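Local coordinates for protein glutamate--tRNA ligase, cytoplasmic (Saccharomyces cerevisiae, PDB 2HRA) that attaches glutamate to its cognate tRNA in an ATP-driven two-step reaction and, through this N-terminal GST-fold domain, joins the cofactor Arc1p in a complex with methionyl-tRNA synthetase, at residues Ala145-Gly150 with Arg166-Leu171. Numbering follows the deposited sequence.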
ATOM      1  N   ALA A 145       3.854   1.030   1.530  1.00 29.58           N
ATOM      2  CA  ALA A 145       5.077   0.722   2.271  1.00 29.12           C
ATOM      3  C   ALA A 145       5.446   1.886   3.202  1.00 30.00           C
ATOM      4  O   ALA A 145       5.740   1.678   4.384  1.00 29.92           O
ATOM      5  CB  ALA A 145       6.227   0.388   1.305  1.00 28.86           C
ATOM      6  N   LEU A 146       5.436   3.118   2.697  1.00 30.01           N
ATOM      7  CA  LEU A 146       5.839   4.269   3.546  1.00 29.97           C
ATOM      8  C   LEU A 146       4.805   4.591   4.633  1.00 29.04           C
ATOM      9  O   LEU A 146       5.167   4.980   5.766  1.00 29.61           O
ATOM     10  CB  LEU A 146       6.164   5.513   2.680  1.00 31.40           C
ATOM     11  CG  LEU A 146       7.338   5.352   1.684  1.00 32.45           C
ATOM     12  CD1 LEU A 146       7.414   6.579   0.761  1.00 34.60           C
ATOM     13  CD2 LEU A 146       8.672   5.146   2.383  1.00 31.59           C
ATOM     14  N   ARG A 147       3.528   4.387   4.332  1.00 28.35           N
ATOM     15  CA  ARG A 147       2.463   4.529   5.327  1.00 28.74           C
ATOM     16  C   ARG A 147       2.714   3.568   6.478  1.00 28.79           C
ATOM     17  O   ARG A 147       2.495   3.905   7.629  1.00 27.46           O
ATOM     18  CB  ARG A 147       1.068   4.268   4.730  1.00 28.88           C
ATOM     19  CG  ARG A 147      -0.122   4.483   5.682  1.00 28.45           C
ATOM     20  CD  ARG A 147      -0.031   5.859   6.339  1.00 30.93           C
ATOM     21  NE  ARG A 147      -1.057   6.110   7.338  1.00 30.61           N
ATOM     22  CZ  ARG A 147      -0.951   5.808   8.621  1.00 32.65           C
ATOM     23  NH1 ARG A 147       0.138   5.214   9.109  1.00 33.34           N
ATOM     24  NH2 ARG A 147      -1.954   6.088   9.420  1.00 33.57           N
ATOM     25  N   SER A 148       3.185   2.375   6.162  1.00 29.69           N
ATOM     26  CA  SER A 148       3.396   1.350   7.196  1.00 30.97           C
ATOM     27  C   SER A 148       4.642   1.661   8.044  1.00 31.15           C
ATOM     28  O   SER A 148       4.764   1.185   9.172  1.00 32.98           O
ATOM     29  CB  SER A 148       3.523  -0.044   6.548  1.00 31.05           C
ATOM     30  OG  SER A 148       4.883  -0.312   6.174  1.00 32.85           O
ATOM     31  N   ASN A 149       5.571   2.454   7.502  1.00 31.45           N
ATOM     32  CA  ASN A 149       6.903   2.656   8.106  1.00 31.41           C
ATOM     33  C   ASN A 149       7.056   4.026   8.738  1.00 32.53           C
ATOM     34  O   ASN A 149       7.334   5.010   8.048  1.00 31.52           O
ATOM     35  CB  ASN A 149       7.975   2.488   7.042  1.00 31.52           C
ATOM     36  CG  ASN A 149       9.361   2.404   7.598  1.00 30.61           C
ATOM     37  OD1 ASN A 149      10.237   1.841   6.944  1.00 31.96           O
ATOM     38  ND2 ASN A 149       9.592   2.942   8.806  1.00 26.46           N
ATOM     39  N   GLY A 150       6.927   4.055  10.064  1.00 33.12           N
ATOM     40  CA  GLY A 150       6.941   5.282  10.845  1.00 33.69           C
ATOM     41  C   GLY A 150       8.269   6.031  10.834  1.00 33.91           C
ATOM     42  O   GLY A 150       8.302   7.215  11.137  1.00 33.85           O
ATOM     43  N   ARG A 166       6.055  15.566  -1.674  1.00 29.43           N
ATOM     44  CA  ARG A 166       4.972  16.126  -2.470  1.00 29.67           C
ATOM     45  C   ARG A 166       4.138  15.029  -3.123  1.00 28.54           C
ATOM     46  O   ARG A 166       2.905  15.089  -3.130  1.00 28.52           O
ATOM     47  CB  ARG A 166       5.550  17.082  -3.496  1.00 30.28           C
ATOM     48  CG  ARG A 166       6.060  18.368  -2.854  1.00 33.73           C
ATOM     49  CD  ARG A 166       6.743  19.285  -3.833  1.00 37.46           C
ATOM     50  NE  ARG A 166       7.171  20.528  -3.184  1.00 40.57           N
ATOM     51  CZ  ARG A 166       8.215  21.271  -3.559  1.00 40.46           C
ATOM     52  NH1 ARG A 166       8.963  20.909  -4.587  1.00 41.63           N
ATOM     53  NH2 ARG A 166       8.513  22.380  -2.894  1.00 39.51           N
ATOM     54  N   TRP A 167       4.805  13.998  -3.616  1.00 28.49           N
ATOM     55  CA  TRP A 167       4.110  12.813  -4.140  1.00 28.61           C
ATOM     56  C   TRP A 167       3.259  12.102  -3.069  1.00 28.61           C
ATOM     57  O   TRP A 167       2.163  11.660  -3.370  1.00 28.48           O
ATOM     58  CB  TRP A 167       5.135  11.868  -4.759  1.00 28.31           C
ATOM     59  CG  TRP A 167       4.737  10.455  -4.979  1.00 27.84           C
ATOM     60  CD1 TRP A 167       4.201   9.923  -6.106  1.00 25.71           C
ATOM     61  CD2 TRP A 167       4.930   9.360  -4.067  1.00 24.31           C
ATOM     62  NE1 TRP A 167       4.041   8.566  -5.950  1.00 27.77           N
ATOM     63  CE2 TRP A 167       4.469   8.200  -4.705  1.00 25.83           C
ATOM     64  CE3 TRP A 167       5.490   9.250  -2.788  1.00 27.23           C
ATOM     65  CZ2 TRP A 167       4.504   6.937  -4.098  1.00 27.44           C
ATOM     66  CZ3 TRP A 167       5.522   7.977  -2.169  1.00 26.32           C
ATOM     67  CH2 TRP A 167       5.027   6.858  -2.817  1.00 26.27           C
ATOM     68  N   TYR A 168       3.789  11.965  -1.856  1.00 28.77           N
ATOM     69  CA  TYR A 168       3.089  11.302  -0.751  1.00 28.91           C
ATOM     70  C   TYR A 168       1.842  12.121  -0.343  1.00 29.63           C
ATOM     71  O   TYR A 168       0.744  11.577  -0.195  1.00 30.43           O
ATOM     72  CB  TYR A 168       4.031  11.055   0.443  1.00 28.55           C
ATOM     73  CG  TYR A 168       3.395  10.245   1.567  1.00 28.10           C
ATOM     74  CD1 TYR A 168       3.597   8.884   1.664  1.00 30.65           C
ATOM     75  CD2 TYR A 168       2.583  10.853   2.532  1.00 29.91           C
ATOM     76  CE1 TYR A 168       2.976   8.132   2.670  1.00 28.61           C
ATOM     77  CE2 TYR A 168       1.975  10.119   3.536  1.00 26.15           C
ATOM     78  CZ  TYR A 168       2.176   8.749   3.591  1.00 28.59           C
ATOM     79  OH  TYR A 168       1.582   7.985   4.572  1.00 28.58           O
ATOM     80  N   THR A 169       2.007  13.429  -0.205  1.00 29.54           N
ATOM     81  CA  THR A 169       0.890  14.331   0.086  1.00 30.39           C
ATOM     82  C   THR A 169      -0.169  14.345  -1.020  1.00 30.27           C
ATOM     83  O   THR A 169      -1.374  14.349  -0.723  1.00 30.04           O
ATOM     84  CB  THR A 169       1.423  15.726   0.317  1.00 31.21           C
ATOM     85  OG1 THR A 169       2.370  15.642   1.387  1.00 30.97           O
ATOM     86  CG2 THR A 169       0.311  16.723   0.684  1.00 32.79           C
ATOM     87  N   LEU A 170       0.263  14.322  -2.272  1.00 29.76           N
ATOM     88  CA  LEU A 170      -0.678  14.268  -3.382  1.00 30.59           C
ATOM     89  C   LEU A 170      -1.578  13.057  -3.198  1.00 30.92           C
ATOM     90  O   LEU A 170      -2.808  13.183  -3.102  1.00 30.98           O
ATOM     91  CB  LEU A 170       0.053  14.170  -4.725  1.00 30.04           C
ATOM     92  CG  LEU A 170      -0.872  14.104  -5.944  1.00 30.19           C
ATOM     93  CD1 LEU A 170      -1.822  15.327  -6.026  1.00 28.62           C
ATOM     94  CD2 LEU A 170       0.009  13.973  -7.165  1.00 31.18           C
ATOM     95  N   LEU A 171      -0.953  11.884  -3.120  1.00 31.77           N
ATOM     96  CA  LEU A 171      -1.693  10.636  -2.977  1.00 31.84           C
ATOM     97  C   LEU A 171      -2.515  10.572  -1.679  1.00 32.35           C
ATOM     98  O   LEU A 171      -3.635  10.067  -1.690  1.00 31.62           O
ATOM     99  CB  LEU A 171      -0.754   9.420  -3.106  1.00 31.69           C
ATOM    100  CG  LEU A 171      -0.252   9.197  -4.539  1.00 30.29           C
ATOM    101  CD1 LEU A 171       0.874   8.181  -4.582  1.00 30.15           C
ATOM    102  CD2 LEU A 171      -1.399   8.771  -5.488  1.00 30.23           C
TER
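Leu146 and Tyr168 have the nearest CA atoms, 8.7 Å apart, between 145-150 at the end of helix 137-148 and 166-171 of helix 162-172, a spacing spanned mainly by the Tyr168 side chain. With CG anti to the backbone N (chi1 -174°), its long flat ring reaches as far as the backbone of Arg147. Its CE1 lies 4.1 Å from Leu146 CB, while its OH ends beside the aliphatic part of Arg147, 3.2 Å from CD. A tyrosine suits this partly exposed seam, being apolar along the ring and polar at the tip. A bend at chi2 (52°) brings Arg147 CD beside the phenol oxygen, and the guanidinium, turned 56° from the ring plane, does not stack on it. Deeper in, the branched end of Leu146 lies against Trp167, CD1 meeting the indole edge at CZ3 at 3.8 Å. Leu171 CD1 lies over one indole face, toward its rim, and Asp139 accepts the hydrogen bond of Trp167 NE1, giving this buried polar group a partner. An alanine in place of Tyr168 would probably open a gap between the helices and deprive Leu146 and the Arg147 methylenes of their packing surface. Leu116 and Leu119 of helix 109-122 and Leu104 of helix 90-104 pack on Leu146, while Tyr168 stacked on Trp143 and Trp167 against Leu119 tie the Arc1p-interacting region 159-175 to the helical part of the GST fold.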